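Local structure of beta-galactosidase (Trichoderma reesei, 3OG2) at residues 41-46 / 317-322; 74-79 / 117-122; 238-243 / 278-283. The protein probably hydrolyses terminal non-reducing beta-D-galactose residues of beta-D-galactosides, as a member of glycoside hydrolase family 35. All coordinates share one frame; numbering follows the deposited sequence. Where two conformers were deposited one is given.

Contact 1 of 3, residues 41-46 / 317-322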
ATOM      1  N   VAL A  41      18.244 -10.724  -7.508  1.00  8.02           N
ATOM      2  CA  VAL A  41      17.879  -9.354  -7.222  1.00  8.42           C
ATOM      3  C   VAL A  41      16.518  -9.439  -6.553  1.00  7.97           C
ATOM      4  O   VAL A  41      15.547  -9.891  -7.217  1.00  8.88           O
ATOM      5  CB  VAL A  41      17.823  -8.474  -8.478  1.00  9.68           C
ATOM      6  CG1 VAL A  41      17.276  -7.072  -8.119  1.00 11.75           C
ATOM      7  CG2 VAL A  41      19.167  -8.376  -9.146  1.00 12.87           C
ATOM      8  N   ILE A  42      16.399  -9.080  -5.283  1.00  7.75           N
ATOM      9  CA  ILE A  42      15.083  -9.039  -4.623  1.00  7.57           C
ATOM     10  C   ILE A  42      14.400  -7.740  -5.046  1.00  7.20           C
ATOM     11  O   ILE A  42      14.900  -6.631  -4.792  1.00  8.07           O
ATOM     12  CB  ILE A  42      15.243  -9.109  -3.103  1.00  7.36           C
ATOM     13  CG1 ILE A  42      15.827 -10.461  -2.668  1.00  8.84           C
ATOM     14  CG2 ILE A  42      13.924  -8.768  -2.412  1.00  8.53           C
ATOM     15  CD1 ILE A  42      14.894 -11.626  -3.000  1.00  9.21           C
ATOM     16  N   PHE A  43      13.283  -7.885  -5.719  1.00  7.30           N
ATOM     17  CA  PHE A  43      12.491  -6.728  -6.186  1.00  7.53           C
ATOM     18  C   PHE A  43      11.123  -6.988  -5.578  1.00  6.86           C
ATOM     19  O   PHE A  43      10.460  -7.966  -5.943  1.00  7.39           O
ATOM     20  CB  PHE A  43      12.488  -6.651  -7.707  1.00  7.56           C
ATOM     21  CG  PHE A  43      12.268  -5.223  -8.251  1.00  7.48           C
ATOM     22  CD1 PHE A  43      11.836  -4.138  -7.493  1.00  8.99           C
ATOM     23  CD2 PHE A  43      12.512  -5.012  -9.606  1.00 10.52           C
ATOM     24  CE1 PHE A  43      11.628  -2.866  -8.044  1.00  9.36           C
ATOM     25  CE2 PHE A  43      12.317  -3.739 -10.151  1.00 10.81           C
ATOM     26  CZ  PHE A  43      11.879  -2.664  -9.405  1.00 10.33           C
ATOM     27  N   SER A  44      10.730  -6.154  -4.635  1.00  6.84           N
ATOM     28  CA  SER A  44       9.622  -6.380  -3.711  1.00  7.22           C
ATOM     29  C   SER A  44       8.616  -5.270  -3.749  1.00  6.32           C
ATOM     30  O   SER A  44       9.009  -4.124  -4.015  1.00  8.05           O
ATOM     31  CB  SER A  44      10.263  -6.484  -2.304  1.00 10.08           C
ATOM     32  OG  SER A  44       9.250  -6.690  -1.313  1.00 10.60           O
ATOM     33  N   GLY A  45       7.385  -5.619  -3.438  1.00  7.60           N
ATOM     34  CA  GLY A  45       6.338  -4.611  -3.338  1.00  8.66           C
ATOM     35  C   GLY A  45       5.715  -4.645  -1.947  1.00  6.60           C
ATOM     36  O   GLY A  45       5.452  -5.750  -1.453  1.00  7.87           O
ATOM     37  N   GLU A  46       5.358  -3.531  -1.385  1.00  6.35           N
ATOM     38  CA  GLU A  46       4.738  -3.492  -0.076  1.00  5.92           C
ATOM     39  C   GLU A  46       3.212  -3.699  -0.181  1.00  6.07           C
ATOM     40  O   GLU A  46       2.565  -3.019  -0.993  1.00  7.01           O
ATOM     41  CB  GLU A  46       4.966  -2.115   0.584  1.00  6.76           C
ATOM     42  CG  GLU A  46       4.583  -2.130   2.041  1.00  7.07           C
ATOM     43  CD  GLU A  46       5.643  -2.571   3.013  1.00  7.52           C
ATOM     44  OE1 GLU A  46       6.799  -2.912   2.618  1.00  8.26           O
ATOM     45  OE2 GLU A  46       5.334  -2.590   4.246  1.00  8.39           O
ATOM     46  N   THR A 317      20.307  -4.221  -4.711  1.00  7.81           N
ATOM     47  CA  THR A 317      19.944  -5.597  -5.031  1.00  8.01           C
ATOM     48  C   THR A 317      18.869  -6.128  -4.069  1.00  7.02           C
ATOM     49  O   THR A 317      18.441  -7.264  -4.259  1.00  8.04           O
ATOM     50  CB  THR A 317      21.126  -6.540  -5.049  1.00  9.12           C
ATOM     51  OG1 THR A 317      21.799  -6.420  -3.791  1.00 11.12           O
ATOM     52  CG2 THR A 317      22.110  -6.185  -6.201  1.00 10.71           C
ATOM     53  N   ILE A 318      18.432  -5.314  -3.083  1.00  7.70           N
ATOM     54  CA  ILE A 318      17.196  -5.669  -2.323  1.00  6.79           C
ATOM     55  C   ILE A 318      16.415  -4.352  -2.376  1.00  6.61           C
ATOM     56  O   ILE A 318      16.891  -3.338  -1.826  1.00  7.55           O
ATOM     57  CB  ILE A 318      17.472  -6.120  -0.885  1.00  6.87           C
ATOM     58  CG1 ILE A 318      18.317  -7.409  -0.843  1.00  8.13           C
ATOM     59  CG2 ILE A 318      16.131  -6.262  -0.132  1.00  8.27           C
ATOM     60  CD1 ILE A 318      18.653  -7.877   0.542  1.00  9.65           C
ATOM     61  N   PHE A 319      15.283  -4.350  -3.082  1.00  6.64           N
ATOM     62  CA  PHE A 319      14.623  -3.085  -3.448  1.00  6.42           C
ATOM     63  C   PHE A 319      13.144  -3.265  -3.253  1.00  6.42           C
ATOM     64  O   PHE A 319      12.521  -4.049  -4.000  1.00  7.86           O
ATOM     65  CB  PHE A 319      14.995  -2.816  -4.919  1.00  7.45           C
ATOM     66  CG  PHE A 319      14.536  -1.471  -5.489  1.00  7.31           C
ATOM     67  CD1 PHE A 319      14.253  -0.347  -4.725  1.00  9.58           C
ATOM     68  CD2 PHE A 319      14.453  -1.399  -6.869  1.00 10.06           C
ATOM     69  CE1 PHE A 319      13.907   0.868  -5.328  1.00  8.45           C
ATOM     70  CE2 PHE A 319      14.081  -0.190  -7.468  1.00 11.29           C
ATOM     71  CZ  PHE A 319      13.824   0.917  -6.718  1.00  9.75           C
ATOM     72  N   ASN A 320      12.529  -2.560  -2.291  1.00  6.48           N
ATOM     73  CA  ASN A 320      11.113  -2.718  -1.996  1.00  6.43           C
ATOM     74  C   ASN A 320      10.392  -1.393  -2.193  1.00  6.05           C
ATOM     75  O   ASN A 320      10.852  -0.359  -1.713  1.00  8.59           O
ATOM     76  CB  ASN A 320      10.933  -3.200  -0.564  1.00  7.07           C
ATOM     77  CG  ASN A 320       9.463  -3.299  -0.161  1.00  7.27           C
ATOM     78  OD1 ASN A 320       8.678  -4.025  -0.795  1.00  8.07           O
ATOM     79  ND2 ASN A 320       9.048  -2.583   0.864  1.00  8.14           N
ATOM     80  N   ILE A 321       9.285  -1.471  -2.920  1.00  6.66           N
ATOM     81  CA  ILE A 321       8.503  -0.289  -3.279  1.00  6.61           C
ATOM     82  C   ILE A 321       7.331  -0.102  -2.340  1.00  6.46           C
ATOM     83  O   ILE A 321       6.425  -0.933  -2.255  1.00  6.43           O
ATOM     84  CB  ILE A 321       7.978  -0.427  -4.735  1.00  7.26           C
ATOM     85  CG1 ILE A 321       9.126  -0.662  -5.754  1.00  8.48           C
ATOM     86  CG2 ILE A 321       7.108   0.784  -5.130  1.00  8.40           C
ATOM     87  CD1 ILE A 321      10.269   0.357  -5.605  1.00 10.07           C
ATOM     88  N   TYR A 322       7.383   1.009  -1.544  1.00  6.24           N
ATOM     89  CA  TYR A 322       6.378   1.303  -0.509  1.00  6.42           C
ATOM     90  C   TYR A 322       5.521   2.423  -1.082  1.00  5.98           C
ATOM     91  O   TYR A 322       6.088   3.534  -1.216  1.00  6.53           O
ATOM     92  CB  TYR A 322       7.107   1.719   0.790  1.00  6.66           C
ATOM     93  CG  TYR A 322       6.119   1.893   1.927  1.00  6.48           C
ATOM     94  CD1 TYR A 322       5.224   2.960   2.009  1.00  6.33           C
ATOM     95  CD2 TYR A 322       6.044   0.957   2.973  1.00  7.43           C
ATOM     96  CE1 TYR A 322       4.338   3.110   3.027  1.00  7.05           C
ATOM     97  CE2 TYR A 322       5.148   1.072   4.029  1.00  7.07           C
ATOM     98  CZ  TYR A 322       4.296   2.149   4.045  1.00  7.00           C
ATOM     99  OH  TYR A 322       3.368   2.267   5.052  1.00  8.16           O
TER

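Contact 2 of 3, residues 74-79 / 117-122. With GOL (glycerol), chain G.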
ATOM      1  N   SER A  74       6.738  -7.290   0.770  1.00  6.39           N
ATOM      2  CA  SER A  74       7.021  -6.870   2.136  1.00  6.48           C
ATOM      3  C   SER A  74       5.737  -6.475   2.830  1.00  5.98           C
ATOM      4  O   SER A  74       4.920  -5.807   2.217  1.00  7.41           O
ATOM      5  CB  SER A  74       7.975  -5.664   2.025  1.00  7.80           C
ATOM      6  OG  SER A  74       8.194  -5.060   3.295  1.00  8.69           O
ATOM      7  N   PHE A  75       5.570  -6.911   4.097  1.00  6.60           N
ATOM      8  CA  PHE A  75       4.308  -6.618   4.763  1.00  6.39           C
ATOM      9  C   PHE A  75       4.538  -6.245   6.211  1.00  6.10           C
ATOM     10  O   PHE A  75       5.420  -6.789   6.878  1.00  7.24           O
ATOM     11  CB  PHE A  75       3.350  -7.795   4.691  1.00  7.46           C
ATOM     12  CG  PHE A  75       3.761  -9.038   5.477  1.00  6.54           C
ATOM     13  CD1 PHE A  75       4.687  -9.964   4.980  1.00  7.55           C
ATOM     14  CD2 PHE A  75       3.212  -9.258   6.747  1.00  8.01           C
ATOM     15  CE1 PHE A  75       5.023 -11.101   5.733  1.00  7.29           C
ATOM     16  CE2 PHE A  75       3.542 -10.404   7.475  1.00  8.78           C
ATOM     17  CZ  PHE A  75       4.445 -11.318   6.968  1.00  8.68           C
ATOM     18  N   TYR A  76       3.686  -5.348   6.700  1.00  6.78           N
ATOM     19  CA  TYR A  76       3.596  -5.050   8.120  1.00  6.35           C
ATOM     20  C   TYR A  76       2.542  -5.952   8.750  1.00  5.72           C
ATOM     21  O   TYR A  76       1.594  -6.403   8.063  1.00  6.90           O
ATOM     22  CB  TYR A  76       3.189  -3.589   8.341  1.00  7.27           C
ATOM     23  CG  TYR A  76       4.295  -2.562   8.218  1.00  6.31           C
ATOM     24  CD1 TYR A  76       5.577  -2.735   8.784  1.00  6.39           C
ATOM     25  CD2 TYR A  76       3.978  -1.349   7.586  1.00  7.40           C
ATOM     26  CE1 TYR A  76       6.536  -1.710   8.660  1.00  6.64           C
ATOM     27  CE2 TYR A  76       4.931  -0.349   7.475  1.00  7.11           C
ATOM     28  CZ  TYR A  76       6.194  -0.543   8.014  1.00  6.71           C
ATOM     29  OH  TYR A  76       7.100   0.473   7.857  1.00  7.69           O
ATOM     30  N   VAL A  77       2.665  -6.096  10.071  1.00  6.22           N
ATOM     31  CA  VAL A  77       1.568  -6.602  10.914  1.00  7.02           C
ATOM     32  C   VAL A  77       1.223  -5.502  11.895  1.00  6.52           C
ATOM     33  O   VAL A  77       2.162  -4.865  12.435  1.00  7.47           O
ATOM     34  CB  VAL A  77       1.953  -7.883  11.662  1.00  7.98           C
ATOM     35  CG1 VAL A  77       0.743  -8.377  12.451  1.00  8.13           C
ATOM     36  CG2 VAL A  77       2.507  -8.937  10.725  1.00  8.51           C
ATOM     37  N   ASP A  78      -0.065  -5.229  12.112  1.00  7.15           N
ATOM     38  CA  ASP A  78      -0.503  -4.147  12.991  1.00  7.28           C
ATOM     39  C   ASP A  78      -0.918  -4.717  14.333  1.00  6.54           C
ATOM     40  O   ASP A  78      -2.006  -5.318  14.479  1.00  7.30           O
ATOM     41  CB  ASP A  78      -1.662  -3.417  12.283  1.00  7.51           C
ATOM     42  CG  ASP A  78      -2.149  -2.230  13.043  1.00  7.13           C
ATOM     43  OD1 ASP A  78      -1.725  -1.928  14.173  1.00  8.93           O
ATOM     44  OD2 ASP A  78      -3.049  -1.499  12.469  1.00  9.31           O
ATOM     45  N   TRP A  79      -0.064  -4.509  15.339  1.00  6.72           N
ATOM     46  CA  TRP A  79      -0.286  -5.054  16.687  1.00  6.56           C
ATOM     47  C   TRP A  79      -1.642  -4.604  17.223  1.00  6.41           C
ATOM     48  O   TRP A  79      -2.347  -5.407  17.868  1.00  7.28           O
ATOM     49  CB  TRP A  79       0.894  -4.542  17.549  1.00  7.46           C
ATOM     50  CG  TRP A  79       0.855  -4.867  19.003  1.00  6.49           C
ATOM     51  CD1 TRP A  79       0.060  -5.765  19.714  1.00  6.98           C
ATOM     52  CD2 TRP A  79       1.711  -4.253  19.984  1.00  6.72           C
ATOM     53  NE1 TRP A  79       0.384  -5.723  21.042  1.00  7.06           N
ATOM     54  CE2 TRP A  79       1.391  -4.805  21.242  1.00  7.24           C
ATOM     55  CE3 TRP A  79       2.710  -3.288  19.912  1.00  6.77           C
ATOM     56  CZ2 TRP A  79       2.036  -4.426  22.409  1.00  7.73           C
ATOM     57  CZ3 TRP A  79       3.358  -2.899  21.058  1.00  7.58           C
ATOM     58  CH2 TRP A  79       3.011  -3.471  22.295  1.00  8.59           C
ATOM     59  N   PRO A 117       7.448  -4.477  16.849  1.00  7.82           N
ATOM     60  CA  PRO A 117       6.122  -4.022  17.245  1.00  8.60           C
ATOM     61  C   PRO A 117       5.664  -2.652  16.784  1.00  7.29           C
ATOM     62  O   PRO A 117       4.473  -2.500  16.457  1.00  8.64           O
ATOM     63  CB  PRO A 117       6.216  -3.950  18.793  1.00 11.84           C
ATOM     64  CG  PRO A 117       7.312  -4.862  19.187  1.00 11.47           C
ATOM     65  CD  PRO A 117       8.263  -4.915  18.021  1.00  9.26           C
ATOM     66  N   TYR A 118       6.576  -1.707  16.634  1.00  6.45           N
ATOM     67  CA  TYR A 118       6.264  -0.409  16.057  1.00  6.45           C
ATOM     68  C   TYR A 118       6.405  -0.500  14.540  1.00  6.70           C
ATOM     69  O   TYR A 118       7.470  -0.929  14.045  1.00  7.74           O
ATOM     70  CB  TYR A 118       7.218   0.663  16.626  1.00  8.04           C
ATOM     71  CG  TYR A 118       6.706   2.014  16.124  1.00  7.21           C
ATOM     72  CD1 TYR A 118       5.518   2.530  16.656  1.00  7.70           C
ATOM     73  CD2 TYR A 118       7.377   2.735  15.133  1.00  7.88           C
ATOM     74  CE1 TYR A 118       5.025   3.750  16.232  1.00  7.96           C
ATOM     75  CE2 TYR A 118       6.876   3.952  14.671  1.00  8.07           C
ATOM     76  CZ  TYR A 118       5.692   4.442  15.230  1.00  7.59           C
ATOM     77  OH  TYR A 118       5.157   5.631  14.763  1.00  9.54           O
ATOM     78  N   ILE A 119       5.357  -0.089  13.789  1.00  6.91           N
ATOM     79  CA  ILE A 119       5.424  -0.125  12.333  1.00  6.76           C
ATOM     80  C   ILE A 119       5.248   1.243  11.671  1.00  6.31           C
ATOM     81  O   ILE A 119       5.564   1.376  10.488  1.00  6.94           O
ATOM     82  CB  ILE A 119       4.375  -1.123  11.721  1.00  6.24           C
ATOM     83  CG1 ILE A 119       2.936  -0.763  12.058  1.00  6.56           C
ATOM     84  CG2 ILE A 119       4.728  -2.563  12.108  1.00  7.39           C
ATOM     85  CD1 ILE A 119       1.909  -1.517  11.235  1.00  6.84           C
ATOM     86  N   ASN A 120       4.753   2.256  12.385  1.00  6.65           N
ATOM     87  CA  ASN A 120       4.469   3.588  11.792  1.00  6.69           C
ATOM     88  C   ASN A 120       3.326   3.404  10.798  1.00  5.68           C
ATOM     89  O   ASN A 120       2.183   3.257  11.243  1.00  7.33           O
ATOM     90  CB  ASN A 120       5.759   4.203  11.203  1.00  8.00           C
ATOM     91  CG  ASN A 120       5.680   5.711  11.182  1.00  8.23           C
ATOM     92  OD1 ASN A 120       5.476   6.362  12.248  1.00  9.20           O
ATOM     93  ND2 ASN A 120       5.783   6.331  10.016  1.00  9.76           N
ATOM     94  N   ALA A 121       3.598   3.361   9.490  1.00  6.46           N
ATOM     95  CA  ALA A 121       2.645   2.835   8.515  1.00  6.62           C
ATOM     96  C   ALA A 121       1.406   3.654   8.298  1.00  6.48           C
ATOM     97  O   ALA A 121       0.461   3.238   7.590  1.00  6.91           O
ATOM     98  CB  ALA A 121       2.225   1.393   8.844  1.00  7.14           C
ATOM     99  N   GLU A 122       1.374   4.865   8.841  1.00  6.91           N
ATOM    100  CA  GLU A 122       0.165   5.707   8.794  1.00  6.40           C
ATOM    101  C   GLU A 122      -1.072   4.989   9.359  1.00  6.83           C
ATOM    102  O   GLU A 122      -2.204   5.230   8.971  1.00  7.29           O
ATOM    103  CB  GLU A 122      -0.101   6.235   7.379  1.00  7.54           C
ATOM    104  CG  GLU A 122       0.959   7.300   6.980  1.00  8.24           C
ATOM    105  CD  GLU A 122       2.301   6.694   6.611  1.00  7.91           C
ATOM    106  OE1 GLU A 122       2.359   5.865   5.649  1.00 10.12           O
ATOM    107  OE2 GLU A 122       3.334   7.086   7.220  1.00 10.35           O
TER
HETATM  108  C1  GOL G1048       5.697   4.650   6.208  1.00 14.19           C
HETATM  109  O1  GOL G1048       5.590   5.801   7.055  1.00 11.70           O
HETATM  110  C2  GOL G1048       6.616   3.599   6.823  1.00 12.36           C
HETATM  111  O2  GOL G1048       5.980   3.095   7.946  1.00 12.37           O
HETATM  112  C3  GOL G1048       7.964   4.194   7.204  1.00 12.53           C
HETATM  113  O3  GOL G1048       8.759   3.095   7.715  1.00 12.14           O
HETATM  114  O   HOH W   1       2.374  -3.214  14.732  1.00  9.10           O

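Contact 3 of 3, residues 238-243 / 278-283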
ATOM      1  N   ASP A 238      15.865   3.527   3.975  1.00  8.06           N
ATOM      2  CA  ASP A 238      14.673   3.926   3.200  1.00  8.42           C
ATOM      3  C   ASP A 238      14.928   5.203   2.422  1.00  7.39           C
ATOM      4  O   ASP A 238      15.976   5.852   2.609  1.00  9.79           O
ATOM      5  CB  ASP A 238      13.515   4.136   4.170  1.00  8.62           C
ATOM      6  CG  ASP A 238      13.119   2.826   4.839  1.00  9.93           C
ATOM      7  OD1 ASP A 238      13.570   1.729   4.446  1.00 10.04           O
ATOM      8  OD2 ASP A 238      12.292   2.856   5.810  1.00 10.67           O
ATOM      9  N   GLY A 239      14.012   5.552   1.541  1.00  7.84           N
ATOM     10  CA  GLY A 239      14.141   6.847   0.867  1.00 10.29           C
ATOM     11  C   GLY A 239      12.837   7.264   0.231  1.00  7.33           C
ATOM     12  O   GLY A 239      12.234   6.453  -0.477  1.00  8.36           O
ATOM     13  N   TYR A 240      12.439   8.522   0.464  1.00  8.25           N
ATOM     14  CA  TYR A 240      11.262   9.105  -0.155  1.00  7.91           C
ATOM     15  C   TYR A 240      11.677  10.474  -0.720  1.00  8.50           C
ATOM     16  O   TYR A 240      11.271  11.530  -0.233  1.00 11.24           O
ATOM     17  CB  TYR A 240      10.127   9.259   0.853  1.00  9.53           C
ATOM     18  CG  TYR A 240       9.595   7.928   1.300  1.00  8.82           C
ATOM     19  CD1 TYR A 240      10.214   7.262   2.369  1.00  9.04           C
ATOM     20  CD2 TYR A 240       8.484   7.345   0.705  1.00  9.45           C
ATOM     21  CE1 TYR A 240       9.749   6.024   2.813  1.00  9.61           C
ATOM     22  CE2 TYR A 240       7.993   6.117   1.145  1.00  9.11           C
ATOM     23  CZ  TYR A 240       8.631   5.472   2.204  1.00  8.85           C
ATOM     24  OH  TYR A 240       8.105   4.244   2.617  1.00 10.57           O
ATOM     25  N   PRO A 241      12.519  10.458  -1.747  1.00  9.64           N
ATOM     26  CA  PRO A 241      13.203  11.694  -2.145  1.00  9.64           C
ATOM     27  C   PRO A 241      12.293  12.728  -2.732  1.00 13.40           C
ATOM     28  O   PRO A 241      12.683  13.912  -2.716  1.00 17.42           O
ATOM     29  CB  PRO A 241      14.250  11.217  -3.168  1.00 16.73           C
ATOM     30  CG  PRO A 241      13.847   9.830  -3.582  1.00 13.79           C
ATOM     31  CD  PRO A 241      12.945   9.261  -2.503  1.00 12.32           C
ATOM     32  N   LEU A 242      11.338  12.162  -3.480  0.50 14.42           N
ATOM     33  CA  LEU A 242      10.549  13.037  -4.345  0.50 12.33           C
ATOM     34  C   LEU A 242       9.680  13.863  -3.403  0.50 13.01           C
ATOM     35  O   LEU A 242       9.215  14.955  -3.681  0.50 15.60           O
ATOM     36  CB  LEU A 242       9.703  12.277  -5.373  0.50 11.72           C
ATOM     37  CG  LEU A 242       8.779  13.186  -6.186  0.50 10.12           C
ATOM     38  CD1 LEU A 242       9.583  14.170  -7.024  0.50 15.12           C
ATOM     39  CD2 LEU A 242       7.814  12.403  -7.036  0.50 14.89           C
ATOM     40  N   GLY A 243       9.429  13.326  -2.211  0.50 13.77           N
ATOM     41  CA  GLY A 243       8.676  14.029  -1.222  0.50 13.35           C
ATOM     42  C   GLY A 243       7.186  13.820  -1.485  0.50 10.90           C
ATOM     43  O   GLY A 243       6.817  13.017  -2.329  0.50 11.80           O
ATOM     44  N   GLU A 278      12.476   0.428   2.033  1.00  7.83           N
ATOM     45  CA  GLU A 278      11.300   1.172   1.575  1.00  7.13           C
ATOM     46  C   GLU A 278      11.796   2.243   0.619  1.00  6.64           C
ATOM     47  O   GLU A 278      12.593   3.110   1.038  1.00  9.16           O
ATOM     48  CB  GLU A 278      10.519   1.918   2.645  1.00  8.27           C
ATOM     49  CG  GLU A 278      10.029   0.976   3.761  1.00  8.97           C
ATOM     50  CD  GLU A 278       9.474   1.810   4.889  1.00  9.81           C
ATOM     51  OE1 GLU A 278       9.135   3.014   4.726  1.00 10.75           O
ATOM     52  OE2 GLU A 278       9.337   1.267   6.009  1.00 10.96           O
ATOM     53  N   PHE A 279      11.344   2.189  -0.616  1.00  6.41           N
ATOM     54  CA  PHE A 279      11.623   3.276  -1.547  1.00  6.56           C
ATOM     55  C   PHE A 279      10.289   3.776  -2.087  1.00  6.37           C
ATOM     56  O   PHE A 279       9.397   2.985  -2.416  1.00  7.56           O
ATOM     57  CB  PHE A 279      12.568   2.833  -2.670  1.00  7.05           C
ATOM     58  CG  PHE A 279      13.003   4.089  -3.443  1.00  7.18           C
ATOM     59  CD1 PHE A 279      14.014   4.927  -2.934  1.00  8.69           C
ATOM     60  CD2 PHE A 279      12.371   4.433  -4.629  1.00  7.57           C
ATOM     61  CE1 PHE A 279      14.351   6.082  -3.633  1.00  8.58           C
ATOM     62  CE2 PHE A 279      12.732   5.581  -5.308  1.00  7.50           C
ATOM     63  CZ  PHE A 279      13.695   6.419  -4.812  1.00  8.36           C
ATOM     64  N   GLN A 280      10.155   5.094  -2.210  1.00  7.24           N
ATOM     65  CA  GLN A 280       8.907   5.730  -2.595  1.00  6.97           C
ATOM     66  C   GLN A 280       8.221   5.113  -3.805  1.00  6.77           C
ATOM     67  O   GLN A 280       8.766   5.057  -4.926  1.00  7.95           O
ATOM     68  CB  GLN A 280       9.263   7.200  -2.889  1.00  8.07           C
ATOM     69  CG  GLN A 280       8.035   8.050  -3.182  1.00  9.23           C
ATOM     70  CD  GLN A 280       8.283   9.514  -2.853  1.00  8.06           C
ATOM     71  OE1 GLN A 280       9.424  10.006  -2.847  1.00  9.79           O
ATOM     72  NE2 GLN A 280       7.198  10.218  -2.542  1.00  9.55           N
ATOM     73  N   GLY A 281       6.973   4.706  -3.556  1.00  7.02           N
ATOM     74  CA  GLY A 281       6.055   4.238  -4.589  1.00  7.27           C
ATOM     75  C   GLY A 281       4.779   5.061  -4.651  1.00  6.33           C
ATOM     76  O   GLY A 281       3.873   4.665  -5.413  1.00  7.89           O
ATOM     77  N   GLY A 282       4.674   6.107  -3.873  1.00  6.58           N
ATOM     78  CA  GLY A 282       3.498   6.959  -3.880  1.00  7.36           C
ATOM     79  C   GLY A 282       3.693   7.988  -2.776  1.00  6.67           C
ATOM     80  O   GLY A 282       4.834   8.334  -2.399  1.00  8.47           O
ATOM     81  N   ALA A 283       2.580   8.437  -2.229  1.00  8.13           N
ATOM     82  CA  ALA A 283       2.615   9.386  -1.103  1.00  9.93           C
ATOM     83  C   ALA A 283       1.383   9.164  -0.260  1.00  9.45           C
ATOM     84  O   ALA A 283       0.345   8.794  -0.827  1.00 10.62           O
ATOM     85  CB  ALA A 283       2.622  10.800  -1.646  1.00 12.10           C
TER

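Contact 1 of 3, residues 41-46 / 317-322
Phe-43 and Phe-319 lie side by side and point the same way, their rings nearly parallel (15°) but slid so far apart that they barely overlap. The tightest touch is at the rims, where Phe-43 CE1 stands 3.4 Å from Phe-319 CD2. Ile-321 wedges in next to them: its CG1 meets the edge of the Phe-43 ring, while its CD1 rides 3.6 Å above the plane of the Phe-319 ring, toward the rim. On the other face of the sheet Ile-42 and Ile-318 pair through their CG2 methyls. Between the two layers runs a parallel ladder, in which the Ile-42, Ser-44 and Glu-46 amides bond to the carbonyls of Thr-317, Phe-319 and Ile-321, and the carbonyls of Ile-42 and Ser-44 accept from Phe-319 and Ile-321.

The face of Ile-42 turns polar farther along. Ser-44 and Asn-320 are paired on this face, and with OG and CG both anti to their own backbone N (chi1 179° and 176°) the two groups run alongside each other. Ser-44 OG donates to Asn-320 OD1 at 2.8 Å, from above the amide plane. Asn-320 ND2 then reaches Glu-46 OE1 at 2.9 Å, arriving almost in line with the C-O bond. Glu-46 is bent at chi2, and its CG leans on Tyr-322 CD2 at 3.5 Å. Its carboxylate is heavily held: OE1 also takes Ser-74 OG, and OE2 makes a salt bridge to Arg-114.

This pairing of strand 38-47 with strand 318-321 joins the first and last strands of the TIM barrel and so closes the cylinder. The phenylalanines face outward, Phe-43 stacking on Phe-70 and Phe-319 meeting Tyr-308 of helix 301-313 edge-to-face, while strands 72-76 and 275-280 flank the pair.

Contact 2 of 3, residues 74-79 / 117-122
Tyr-76 CG stands anti to its carbonyl carbon (chi1 -80°), which sets the ring beside Ile-119; there Ile-119 CG1 takes the crowded position between backbone N and carbonyl carbon (chi1 61°), and CG2, beside its own N, meets Tyr-76 CD1 at 3.4 Å. Tyr-76 ends strand 72-76 and Ile-119 lies in the loop after strand 110-116 of the TIM barrel, where the galactose site lies. Ile-119 CB makes a CH-pi contact over one face of the Tyr-76 ring, 3.7 Å from the centroid and 17° off the normal. Ala-121 CB touches CD2 and CE2 of the same ring.

Farther out, Trp-79 CE3 packs on CB of Pro-117, a proline preceded by a cis peptide. No direct hydrogen bond links the segments; instead one water donates to the carbonyls of Val-77 and Pro-117 and accepts from Trp-79 N, tying three backbone groups together.

A glycerol, probably from the crystallisation liquor, sits among residues that bind galactose in another model of this protein. Its O2 donates to Tyr-76 OH at 2.9 Å and accepts from Ala-121 N, also at 2.9 Å; O1 accepts from Asn-120 ND2 and donates to Glu-122 OE2 at 2.6 Å. Tyr-76 OH is further bonded to Asn-179 OD1. Asn-120 is itself held at its other amide atom, because Tyr-118 OH donates to Asn-120 OD1 at 2.6 Å, in the amide plane and on a lone pair.

Contact 3 of 3, residues 238-243 / 278-283
Tyr-240 OH donates to Glu-278 OE1 at 2.6 Å, approaching from the anti side and 25° out of the carboxylate plane. OE1 lies at the edge of the tyrosine ring, and ring and carboxylate planes are turned 75° apart. The other polar grip belongs to Gln-280, whose CG is anti to the backbone N (chi1 -175°) and whose extended chain reaches the turn of residues 240-243. Its OE1 accepts from Leu-242 N at 3.0 Å, and weakly from Gly-243 N. Its NE2 donates to Gly-243 O at 2.8 Å and to Gly-282 O at 3.0 Å, both acceptors lying in the amide plane, which would fix the rotation of that group. The bonds to Leu-242 and Gly-243 hold for one of two modelled conformers and are less certain; that to Gly-282 does not depend on them.

Between these grips the parallel strands of a beta-alpha-beta unit of the TIM barrel meet: Gly-239 N bonds to Glu-278 O, and Gln-280 N to Gly-239 O. Packing fills in around them. Gln-280 N lies over one face of the Tyr-240 ring, Gln-280 CB touches Tyr-240 CD2 at 3.7 Å, and Pro-241 CG meets Phe-279 CZ at 3.6 Å, the two side chains crossing at about a right angle.

Asp-238 OD2 comes within 3.3 Å of Glu-278 OE1, two acceptors without a bond between them. Glu-278, part of the galactose site, thus has OE1 tied to Tyr-240, while OE2 forms a salt bridge with Arg-114 and is hydrogen-bonded to glycerol O3. Bonds at both oxygens imply a carboxylate set in a defined orientation toward the pocket.

All three contacts belong to one TIM barrel. Contact 1 closes it between strands 38-47 and 318-321, and contacts 2 and 3 lie within the loop of chain so closed, their centres about 17 Å and 12 Å from its own. Contact 2 joins contact 1 through strand 72-76, where Gly-45 O lies 3.0 Å from Ser-74 N; contact 3 joins it through strand 275-280, with Asn-320 O 2.8 Å from Phe-279 N. Contacts 2 and 3 converge on the galactose site: Tyr-76 OH is 3.0 Å from Glu-278 OE2, and the glycerol is bonded to both residues. Arg-114 bridges to Glu-46 and Glu-278, linking contacts 1 and 3.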